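Local coordinates for decapping nuclease RAI1 (PDB 5BUD), which removes NAD caps from RNA, also acts on 5'-triphosphate and m7G-capped ends using divalent metal ions, and stabilises and stimulates the exoribonuclease RAT1, at residues Y47-D50 against S51-D54; I251-N254 against N255-V259; T365-E368 against T369-L373. All coordinates share one frame; numbering follows the deposited sequence.

Contact 1 (Y47-D50 against S51-D54); sequences YLPD and STID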
ATOM      1  N   TYR A  47     -20.778   2.598  -0.553  1.00 22.83           N
ATOM      2  CA  TYR A  47     -22.165   2.924  -0.895  1.00 26.36           C
ATOM      3  C   TYR A  47     -22.242   4.114  -1.850  1.00 26.29           C
ATOM      4  O   TYR A  47     -22.042   5.271  -1.446  1.00 24.94           O
ATOM      5  CB  TYR A  47     -23.002   3.201   0.372  1.00 30.13           C
ATOM      6  CG  TYR A  47     -24.483   3.336   0.070  1.00 31.37           C
ATOM      7  CD1 TYR A  47     -25.106   4.574   0.070  1.00 34.53           C
ATOM      8  CD2 TYR A  47     -25.239   2.220  -0.267  1.00 34.46           C
ATOM      9  CE1 TYR A  47     -26.460   4.698  -0.210  1.00 35.29           C
ATOM     10  CE2 TYR A  47     -26.585   2.333  -0.569  1.00 36.44           C
ATOM     11  CZ  TYR A  47     -27.186   3.576  -0.541  1.00 36.31           C
ATOM     12  OH  TYR A  47     -28.526   3.696  -0.855  1.00 42.81           O
ATOM     13  N   LEU A  48     -22.509   3.828  -3.132  1.00 25.35           N
ATOM     14  CA  LEU A  48     -22.576   4.869  -4.157  1.00 25.53           C
ATOM     15  C   LEU A  48     -23.545   4.452  -5.290  1.00 29.54           C
ATOM     16  O   LEU A  48     -23.130   3.819  -6.265  1.00 25.02           O
ATOM     17  CB  LEU A  48     -21.184   5.142  -4.726  1.00 26.30           C
ATOM     18  CG  LEU A  48     -21.096   6.340  -5.654  1.00 24.59           C
ATOM     19  CD1 LEU A  48     -21.669   7.572  -4.972  1.00 25.85           C
ATOM     20  CD2 LEU A  48     -19.652   6.566  -6.084  1.00 25.59           C
ATOM     21  N   PRO A  49     -24.844   4.730  -5.110  1.00 33.38           N
ATOM     22  CA  PRO A  49     -25.868   4.381  -6.113  1.00 35.25           C
ATOM     23  C   PRO A  49     -25.721   5.185  -7.408  1.00 35.10           C
ATOM     24  O   PRO A  49     -25.341   6.355  -7.380  1.00 32.30           O
ATOM     25  CB  PRO A  49     -27.190   4.764  -5.426  1.00 35.49           C
ATOM     26  CG  PRO A  49     -26.864   4.943  -3.966  1.00 36.98           C
ATOM     27  CD  PRO A  49     -25.426   5.373  -3.918  1.00 35.03           C
ATOM     28  N   ASP A  50     -26.075   4.570  -8.525  1.00 39.00           N
ATOM     29  CA  ASP A  50     -26.072   5.255  -9.824  1.00 40.45           C
ATOM     30  C   ASP A  50     -26.804   6.573  -9.811  1.00 39.82           C
ATOM     31  O   ASP A  50     -26.354   7.530 -10.425  1.00 34.64           O
ATOM     32  CB  ASP A  50     -26.684   4.364 -10.878  1.00 40.40           C
ATOM     33  CG  ASP A  50     -25.787   3.229 -11.241  1.00 41.87           C
ATOM     34  OD1 ASP A  50     -24.613   3.241 -10.814  1.00 41.44           O
ATOM     35  OD2 ASP A  50     -26.255   2.324 -11.946  1.00 47.15           O
ATOM     36  N   SER A  51     -27.926   6.621  -9.101  1.00 41.47           N
ATOM     37  CA  SER A  51     -28.731   7.823  -9.055  1.00 44.42           C
ATOM     38  C   SER A  51     -27.904   8.982  -8.536  1.00 45.84           C
ATOM     39  O   SER A  51     -27.994  10.102  -9.058  1.00 46.72           O
ATOM     40  CB  SER A  51     -29.998   7.612  -8.197  1.00 46.72           C
ATOM     41  OG  SER A  51     -29.703   7.265  -6.852  1.00 48.20           O
ATOM     42  N   THR A  52     -27.084   8.712  -7.518  1.00 43.87           N
ATOM     43  CA  THR A  52     -26.165   9.716  -6.997  1.00 44.04           C
ATOM     44  C   THR A  52     -25.106  10.065  -8.036  1.00 39.27           C
ATOM     45  O   THR A  52     -24.784  11.237  -8.241  1.00 41.30           O
ATOM     46  CB  THR A  52     -25.469   9.222  -5.713  1.00 47.90           C
ATOM     47  OG1 THR A  52     -26.391   8.452  -4.940  1.00 55.58           O
ATOM     48  CG2 THR A  52     -24.983  10.385  -4.891  1.00 50.05           C
ATOM     49  N   ILE A  53     -24.566   9.052  -8.701  1.00 38.46           N
ATOM     50  CA  ILE A  53     -23.553   9.280  -9.732  1.00 37.01           C
ATOM     51  C   ILE A  53     -24.126  10.166 -10.844  1.00 38.48           C
ATOM     52  O   ILE A  53     -23.428  11.016 -11.401  1.00 37.07           O
ATOM     53  CB  ILE A  53     -23.006   7.947 -10.299  1.00 35.83           C
ATOM     54  CG1 ILE A  53     -22.153   7.256  -9.235  1.00 34.28           C
ATOM     55  CG2 ILE A  53     -22.132   8.189 -11.536  1.00 36.73           C
ATOM     56  CD1 ILE A  53     -21.983   5.771  -9.426  1.00 33.26           C
ATOM     57  N   ASP A  54     -25.407   9.977 -11.141  1.00 40.16           N
ATOM     58  CA  ASP A  54     -26.069  10.743 -12.189  1.00 42.22           C
ATOM     59  C   ASP A  54     -26.154  12.223 -11.904  1.00 42.06           C
ATOM     60  O   ASP A  54     -26.206  13.005 -12.838  1.00 42.78           O
ATOM     61  CB  ASP A  54     -27.458  10.165 -12.487  1.00 46.17           C
ATOM     62  CG  ASP A  54     -27.382   8.919 -13.355  1.00 49.67           C
ATOM     63  OD1 ASP A  54     -26.252   8.529 -13.722  1.00 53.68           O
ATOM     64  OD2 ASP A  54     -28.435   8.333 -13.677  1.00 54.28           O
TER
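The carbonyl O of Pro-49 is gripped by two backbone N-H groups at the start of a short surface helix. Pro-49 is the N-cap residue of helix 50-54, which follows strand 45-46 in this PD-(D/E)XK nuclease. Ile-53 N gives the straighter bond, 3.1 Å to Pro-49 O with an angle of 161° at the hydrogen. Thr-52 N is closer to Pro-49 O at 2.9 Å, but its bond is bent to 121° and weak. One residue on, Asp-54 N bonds to Asp-50 O at 2.7 Å. These bonds form the first turn.

The side chains pack beside it. Leu-48 and Ile-53 cross at about a right angle, with Leu-48 CG 3.8 Å from Ile-53 CG1. The leucine keeps CG opposite its backbone N (chi1 -172°), and its branch point lies against the isoleucine. Leu-48 also touches Phe-174 and Ala-178 of helix 158-178. Both Leu-48 and Ile-53 reach Val-294 of strand 291-298, so the pair joins the short helix to the body of the fold. The carboxylates of Asp-50 and Asp-54 stay apart, with OD1 of Asp-50 and OD1 of Asp-54 6.3 Å from each other. On the Thr-52 side, the hydroxyl lies against the proline ring, with Thr-52 OG1 3.4 Å from Pro-49 CD.

Contact 2 (I251-N254 against N255-V259); sequences IIEN and NSQVV. With nucleotides of chain C.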
ATOM      1  N   ILE A 251     -11.382   9.991 -17.228  1.00 29.91           N
ATOM      2  CA  ILE A 251     -12.018   9.255 -18.344  1.00 33.83           C
ATOM      3  C   ILE A 251     -10.991   9.122 -19.493  1.00 35.11           C
ATOM      4  O   ILE A 251     -10.074   9.933 -19.628  1.00 34.89           O
ATOM      5  CB  ILE A 251     -13.370   9.896 -18.824  1.00 36.49           C
ATOM      6  CG1 ILE A 251     -13.328  11.424 -18.895  1.00 39.29           C
ATOM      7  CG2 ILE A 251     -14.498   9.576 -17.877  1.00 37.26           C
ATOM      8  CD1 ILE A 251     -12.249  11.988 -19.795  1.00 42.67           C
ATOM      9  N   ILE A 252     -11.098   8.050 -20.267  1.00 42.59           N
ATOM     10  CA  ILE A 252     -10.063   7.700 -21.253  1.00 43.46           C
ATOM     11  C   ILE A 252     -10.482   8.125 -22.669  1.00 46.32           C
ATOM     12  O   ILE A 252     -11.592   7.824 -23.095  1.00 42.14           O
ATOM     13  CB  ILE A 252      -9.755   6.193 -21.179  1.00 45.62           C
ATOM     14  CG1 ILE A 252      -9.177   5.849 -19.796  1.00 45.88           C
ATOM     15  CG2 ILE A 252      -8.759   5.799 -22.266  1.00 45.05           C
ATOM     16  CD1 ILE A 252      -9.505   4.456 -19.323  1.00 44.01           C
ATOM     17  N   GLU A 253      -9.584   8.811 -23.384  1.00 50.60           N
ATOM     18  CA  GLU A 253      -9.923   9.477 -24.663  1.00 55.19           C
ATOM     19  C   GLU A 253      -9.052   9.110 -25.867  1.00 56.74           C
ATOM     20  O   GLU A 253      -9.480   9.306 -26.997  1.00 50.61           O
ATOM     21  CB  GLU A 253      -9.888  10.996 -24.508  1.00 54.61           C
ATOM     22  CG  GLU A 253     -10.715  11.508 -23.343  1.00 59.03           C
ATOM     23  CD  GLU A 253     -11.255  12.907 -23.562  1.00 59.63           C
ATOM     24  OE1 GLU A 253     -10.460  13.795 -23.938  1.00 62.92           O
ATOM     25  OE2 GLU A 253     -12.463  13.123 -23.337  1.00 59.79           O
ATOM     26  N   ASN A 254      -7.829   8.639 -25.639  1.00 58.79           N
ATOM     27  CA  ASN A 254      -7.011   8.078 -26.718  1.00 61.41           C
ATOM     28  C   ASN A 254      -6.200   6.863 -26.258  1.00 61.83           C
ATOM     29  O   ASN A 254      -6.254   6.486 -25.080  1.00 61.20           O
ATOM     30  CB  ASN A 254      -6.112   9.159 -27.354  1.00 61.89           C
ATOM     31  CG  ASN A 254      -5.350   9.992 -26.332  1.00 60.38           C
ATOM     32  OD1 ASN A 254      -4.626   9.466 -25.488  1.00 56.06           O
ATOM     33  ND2 ASN A 254      -5.483  11.311 -26.433  1.00 62.60           N
ATOM     34  N   ASN A 255      -5.480   6.246 -27.198  1.00 55.96           N
ATOM     35  CA  ASN A 255      -4.615   5.093 -26.920  1.00 55.26           C
ATOM     36  C   ASN A 255      -3.447   5.433 -25.993  1.00 53.59           C
ATOM     37  O   ASN A 255      -2.868   4.548 -25.340  1.00 49.71           O
ATOM     38  CB  ASN A 255      -4.105   4.465 -28.245  1.00 59.31           C
ATOM     39  CG  ASN A 255      -2.814   3.663 -28.077  1.00 61.03           C
ATOM     40  OD1 ASN A 255      -1.723   4.235 -27.932  1.00 65.88           O
ATOM     41  ND2 ASN A 255      -2.926   2.337 -28.119  1.00 58.93           N
ATOM     42  N   SER A 256      -3.090   6.713 -25.924  1.00 51.14           N
ATOM     43  CA  SER A 256      -2.088   7.130 -24.942  1.00 48.61           C
ATOM     44  C   SER A 256      -2.648   6.896 -23.545  1.00 43.91           C
ATOM     45  O   SER A 256      -1.936   6.397 -22.640  1.00 38.32           O
ATOM     46  CB  SER A 256      -1.717   8.595 -25.115  1.00 48.79           C
ATOM     47  OG  SER A 256      -0.389   8.792 -24.690  1.00 52.19           O
ATOM     48  N   GLN A 257      -3.934   7.220 -23.398  1.00 41.71           N
ATOM     49  CA  GLN A 257      -4.622   7.122 -22.114  1.00 40.07           C
ATOM     50  C   GLN A 257      -4.861   5.665 -21.755  1.00 36.68           C
ATOM     51  O   GLN A 257      -4.809   5.296 -20.580  1.00 33.69           O
ATOM     52  CB  GLN A 257      -5.929   7.930 -22.118  1.00 42.68           C
ATOM     53  CG  GLN A 257      -5.721   9.389 -22.520  1.00 48.97           C
ATOM     54  CD  GLN A 257      -6.902  10.326 -22.273  1.00 50.97           C
ATOM     55  OE1 GLN A 257      -7.020  11.356 -22.948  1.00 54.77           O
ATOM     56  NE2 GLN A 257      -7.745  10.019 -21.279  1.00 55.52           N
ATOM     57  N   VAL A 258      -5.083   4.828 -22.765  1.00 31.30           N
ATOM     58  CA  VAL A 258      -5.209   3.399 -22.544  1.00 30.60           C
ATOM     59  C   VAL A 258      -3.946   2.747 -21.968  1.00 28.14           C
ATOM     60  O   VAL A 258      -4.065   1.911 -21.059  1.00 26.74           O
ATOM     61  CB  VAL A 258      -5.609   2.670 -23.848  1.00 29.91           C
ATOM     62  CG1 VAL A 258      -5.516   1.178 -23.671  1.00 30.70           C
ATOM     63  CG2 VAL A 258      -7.012   3.062 -24.246  1.00 29.72           C
ATOM     64  N   VAL A 259      -2.748   3.091 -22.466  1.00 26.02           N
ATOM     65  CA  VAL A 259      -1.541   2.472 -21.901  1.00 27.96           C
ATOM     66  C   VAL A 259      -1.250   3.004 -20.500  1.00 25.99           C
ATOM     67  O   VAL A 259      -0.834   2.249 -19.632  1.00 24.00           O
ATOM     68  CB  VAL A 259      -0.266   2.429 -22.814  1.00 32.56           C
ATOM     69  CG1 VAL A 259      -0.572   2.803 -24.259  1.00 35.88           C
ATOM     70  CG2 VAL A 259       0.892   3.242 -22.249  1.00 31.96           C
TER
ATOM     71  P     U C   4      -4.612  14.600 -16.230  1.00 39.02           P
ATOM     72  OP1   U C   4      -4.571  15.964 -16.820  1.00 40.68           O
ATOM     73  OP2   U C   4      -5.718  14.209 -15.337  1.00 44.08           O
ATOM     74  O5'   U C   4      -4.527  13.554 -17.425  1.00 48.16           O
ATOM     75  C5'   U C   4      -3.605  13.768 -18.506  1.00 58.84           C
ATOM     76  C4'   U C   4      -4.295  13.453 -19.805  1.00 65.49           C
ATOM     77  O4'   U C   4      -3.309  13.129 -20.820  1.00 68.66           O
ATOM     78  C3'   U C   4      -5.128  12.194 -19.726  1.00 68.06           C
ATOM     79  O3'   U C   4      -6.045  12.212 -20.807  1.00 70.05           O
ATOM     80  C2'   U C   4      -4.036  11.132 -19.776  1.00 70.93           C
ATOM     81  O2'   U C   4      -4.467   9.805 -20.008  1.00 79.47           O
ATOM     82  C1'   U C   4      -3.097  11.725 -20.837  1.00 71.76           C
ATOM     83  N1    U C   4      -1.667  11.471 -20.591  1.00 68.53           N
ATOM     84  C2    U C   4      -1.310  10.233 -20.088  1.00 63.46           C
ATOM     85  O2    U C   4      -2.121   9.356 -19.847  1.00 53.83           O
ATOM     86  N3    U C   4       0.035  10.064 -19.872  1.00 68.06           N
ATOM     87  C4    U C   4       1.039  10.980 -20.101  1.00 72.10           C
ATOM     88  O4    U C   4       2.207  10.674 -19.853  1.00 74.75           O
ATOM     89  C5    U C   4       0.592  12.237 -20.621  1.00 74.29           C
ATOM     90  C6    U C   4      -0.714  12.435 -20.842  1.00 73.59           C
TER
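Gln-257 CB lies 3.5 Å from Ile-252 CG2, and the two side chains run past each other in opposite directions. Gln-257 CG comes next, 3.2 Å from Asn-254 OD1. The chain then extends and brings the amide up to the backbone of residues 251-253. There Gln-257 OE1 meets Glu-253 CB at 3.3 Å. Gln-257 NE2 makes a weak bond to Ile-251 O at 2.9 Å, with an angle of 119° at the hydrogen. It also lies 3.0 Å from a second donor, Glu-253 N, so the amide's orientation is doubtful. The Glu-253 side chain lies alongside, pointing the same way, but its carboxylate forms a salt bridge with Arg-250.

Asn-254 is the helix N-cap, and its OD1 accepts from Gln-257 N at 3.1 Å, the donor tilted 17° from the carbonyl plane. With CG between its backbone N and carbonyl carbon (chi1 48°), Asn-254 brings OD1 to Gln-257 N. The side-chain amide planes of Asn-254 and Gln-257 stand almost perpendicular. Val-258 N bonds to Asn-254 O at 3.1 Å, which begins the regular helix. U4 of chain C, part of the bound RNA, lies against the Gln-257 amide, but the modelled fit is too tight to define a bond.

The turn links strand 243-250 to helix 255-275. Ile-251 and Ile-252 rest on Phe-284 of strand 279-285, and Val-258 touches the loop residues Asn-309 and Thr-312.

Contact 3 (T365-E368 against T369-L373); sequences TDSE and TNEKL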
ATOM      1  N   THR A 365      24.672  -1.520   6.848  1.00 31.24           N
ATOM      2  CA  THR A 365      24.631  -0.139   7.280  1.00 32.80           C
ATOM      3  C   THR A 365      25.820   0.197   8.201  1.00 34.93           C
ATOM      4  O   THR A 365      26.511  -0.682   8.717  1.00 31.05           O
ATOM      5  CB  THR A 365      23.358   0.192   8.073  1.00 35.81           C
ATOM      6  OG1 THR A 365      23.370  -0.536   9.312  1.00 38.73           O
ATOM      7  CG2 THR A 365      22.100  -0.154   7.269  1.00 35.67           C
ATOM      8  N   ASP A 366      25.983   1.494   8.402  1.00 37.39           N
ATOM      9  CA  ASP A 366      26.898   2.081   9.383  1.00 42.91           C
ATOM     10  C   ASP A 366      26.404   1.729  10.812  1.00 41.40           C
ATOM     11  O   ASP A 366      25.172   1.596  11.062  1.00 34.60           O
ATOM     12  CB  ASP A 366      26.941   3.618   9.212  1.00 47.75           C
ATOM     13  CG  ASP A 366      26.430   4.103   7.820  1.00 55.63           C
ATOM     14  OD1 ASP A 366      25.370   3.622   7.303  1.00 56.53           O
ATOM     15  OD2 ASP A 366      27.084   5.001   7.253  1.00 62.63           O
ATOM     16  N   SER A 367      27.350   1.564  11.738  1.00 39.19           N
ATOM     17  CA  SER A 367      27.013   1.271  13.140  1.00 40.42           C
ATOM     18  C   SER A 367      25.968   2.235  13.696  1.00 38.63           C
ATOM     19  O   SER A 367      25.018   1.803  14.338  1.00 44.28           O
ATOM     20  CB  SER A 367      28.265   1.276  14.030  1.00 44.91           C
ATOM     21  OG  SER A 367      27.946   0.857  15.356  1.00 46.47           O
ATOM     22  N   GLU A 368      26.121   3.526  13.422  1.00 37.82           N
ATOM     23  CA  GLU A 368      25.226   4.559  13.968  1.00 40.20           C
ATOM     24  C   GLU A 368      23.780   4.391  13.440  1.00 38.91           C
ATOM     25  O   GLU A 368      22.797   4.653  14.144  1.00 34.46           O
ATOM     26  CB  GLU A 368      25.746   5.965  13.613  1.00 44.30           C
ATOM     27  CG  GLU A 368      27.049   6.390  14.301  1.00 50.47           C
ATOM     28  CD  GLU A 368      28.307   5.639  13.846  1.00 56.03           C
ATOM     29  OE1 GLU A 368      28.335   5.046  12.730  1.00 55.57           O
ATOM     30  OE2 GLU A 368      29.291   5.643  14.630  1.00 58.33           O
ATOM     31  N   THR A 369      23.671   3.962  12.188  1.00 36.21           N
ATOM     32  CA  THR A 369      22.374   3.712  11.541  1.00 35.49           C
ATOM     33  C   THR A 369      21.726   2.471  12.142  1.00 32.71           C
ATOM     34  O   THR A 369      20.548   2.493  12.491  1.00 31.11           O
ATOM     35  CB  THR A 369      22.566   3.555  10.020  1.00 35.99           C
ATOM     36  OG1 THR A 369      23.095   4.784   9.500  1.00 34.71           O
ATOM     37  CG2 THR A 369      21.255   3.236   9.335  1.00 36.84           C
ATOM     38  N   ASN A 370      22.514   1.409  12.310  1.00 33.12           N
ATOM     39  CA  ASN A 370      22.036   0.202  12.970  1.00 35.89           C
ATOM     40  C   ASN A 370      21.498   0.491  14.366  1.00 37.62           C
ATOM     41  O   ASN A 370      20.399   0.031  14.728  1.00 32.63           O
ATOM     42  CB  ASN A 370      23.131  -0.850  13.032  1.00 36.87           C
ATOM     43  CG  ASN A 370      22.731  -2.062  13.852  1.00 38.11           C
ATOM     44  OD1 ASN A 370      21.936  -2.887  13.413  1.00 37.46           O
ATOM     45  ND2 ASN A 370      23.296  -2.180  15.055  1.00 40.29           N
ATOM     46  N   GLU A 371      22.267   1.265  15.139  1.00 37.56           N
ATOM     47  CA  GLU A 371      21.833   1.696  16.475  1.00 39.93           C
ATOM     48  C   GLU A 371      20.531   2.471  16.437  1.00 35.06           C
ATOM     49  O   GLU A 371      19.646   2.191  17.240  1.00 39.45           O
ATOM     50  CB  GLU A 371      22.900   2.538  17.212  1.00 44.62           C
ATOM     51  CG  GLU A 371      23.492   1.840  18.428  1.00 50.90           C
ATOM     52  CD  GLU A 371      24.261   0.587  18.071  1.00 52.97           C
ATOM     53  OE1 GLU A 371      24.324  -0.331  18.911  1.00 52.71           O
ATOM     54  OE2 GLU A 371      24.804   0.518  16.948  1.00 62.86           O
ATOM     55  N   LYS A 372      20.400   3.441  15.540  1.00 32.22           N
ATOM     56  CA  LYS A 372      19.138   4.178  15.452  1.00 34.64           C
ATOM     57  C   LYS A 372      17.980   3.242  15.126  1.00 31.32           C
ATOM     58  O   LYS A 372      16.894   3.367  15.694  1.00 28.05           O
ATOM     59  CB  LYS A 372      19.196   5.300  14.417  1.00 38.04           C
ATOM     60  CG  LYS A 372      19.972   6.514  14.893  1.00 42.30           C
ATOM     61  CD  LYS A 372      20.077   7.575  13.807  1.00 45.92           C
ATOM     62  CE  LYS A 372      21.232   7.302  12.857  1.00 50.49           C
ATOM     63  NZ  LYS A 372      21.463   8.474  11.963  1.00 54.95           N
ATOM     64  N   LEU A 373      18.222   2.311  14.204  1.00 30.28           N
ATOM     65  CA  LEU A 373      17.159   1.422  13.750  1.00 30.30           C
ATOM     66  C   LEU A 373      16.640   0.592  14.918  1.00 29.72           C
ATOM     67  O   LEU A 373      15.416   0.420  15.107  1.00 28.93           O
ATOM     68  CB  LEU A 373      17.645   0.529  12.600  1.00 28.92           C
ATOM     69  CG  LEU A 373      17.696   1.257  11.235  1.00 30.69           C
ATOM     70  CD1 LEU A 373      18.399   0.423  10.186  1.00 29.81           C
ATOM     71  CD2 LEU A 373      16.300   1.665  10.767  1.00 31.16           C
TER
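Asn-370 N donates to Asp-366 O at 2.9 Å, with an angle of 171° at the hydrogen. This nearly straight bond opens helix 367-377, for which Asp-366 is the N-cap residue. Two more i to i+4 bonds follow in step. Glu-371 N reaches Ser-367 O at 2.9 Å. Lys-372 N reaches Glu-368 O at 3.0 Å. Asp-366 O also takes a weak, bent bond from Thr-369 N.

The side chain of Asp-366 makes no capping bond to the backbone. Asp-366 OD1 lies 3.4 Å from Thr-369 OG1, at best a weak bond whose proton has another acceptor in reach. It also has a long, weak ion pair with Arg-350. Glu-371 has an unstaggered first torsion (chi1 -112°) and a bend at chi2, which together bring its carboxylate back to the first turn. There Glu-371 OE2 and Ser-367 O are two acceptors only 2.9 Å apart. Such a close approach is probably unfavourable if the carboxylate is charged, and a protonated acid would ease it.

Lys-372 bends at chi3 and lays CE along the helix backbone, 3.3 Å from Glu-368 O.

On the inner side, Thr-365 and Thr-369 pack through their carbon atoms. The methyl CG2 of Thr-369 lies 3.9 Å from Thr-365 CB. Both threonines touch Tyr-124 of strand 121-128, and so does Leu-373 one turn further on. The helix start is thereby joined to that strand. Asn-370 OD1 is held by Ser-348 and Arg-374. The hydroxyl of Thr-365 makes a weak bond to Ser-348 O, and Thr-365 OG1 also lies 3.7 Å from Asn-370 CB.

Overall arrangement
All three contacts are N-terminal starts of different helices, and none touches another. Contacts 1 and 2 are surface contacts with centres about 25 Å apart. Contact 3 is partly buried and lies across the chain's centre from both, about 52 Å and 47 Å away between centres. Contact 1 packs on helix 158-178 and strand 291-298, contact 2 on strand 279-285, the antiparallel neighbour of 291-298, and contact 3 on strand 121-128. Contact 2 caps its helix with an asparagine side chain, contact 1 has a proline without such a group, and the aspartate of contact 3 makes no capping bond. Contact 2 meets the RNA; contact 3 lies away from the annotated sites.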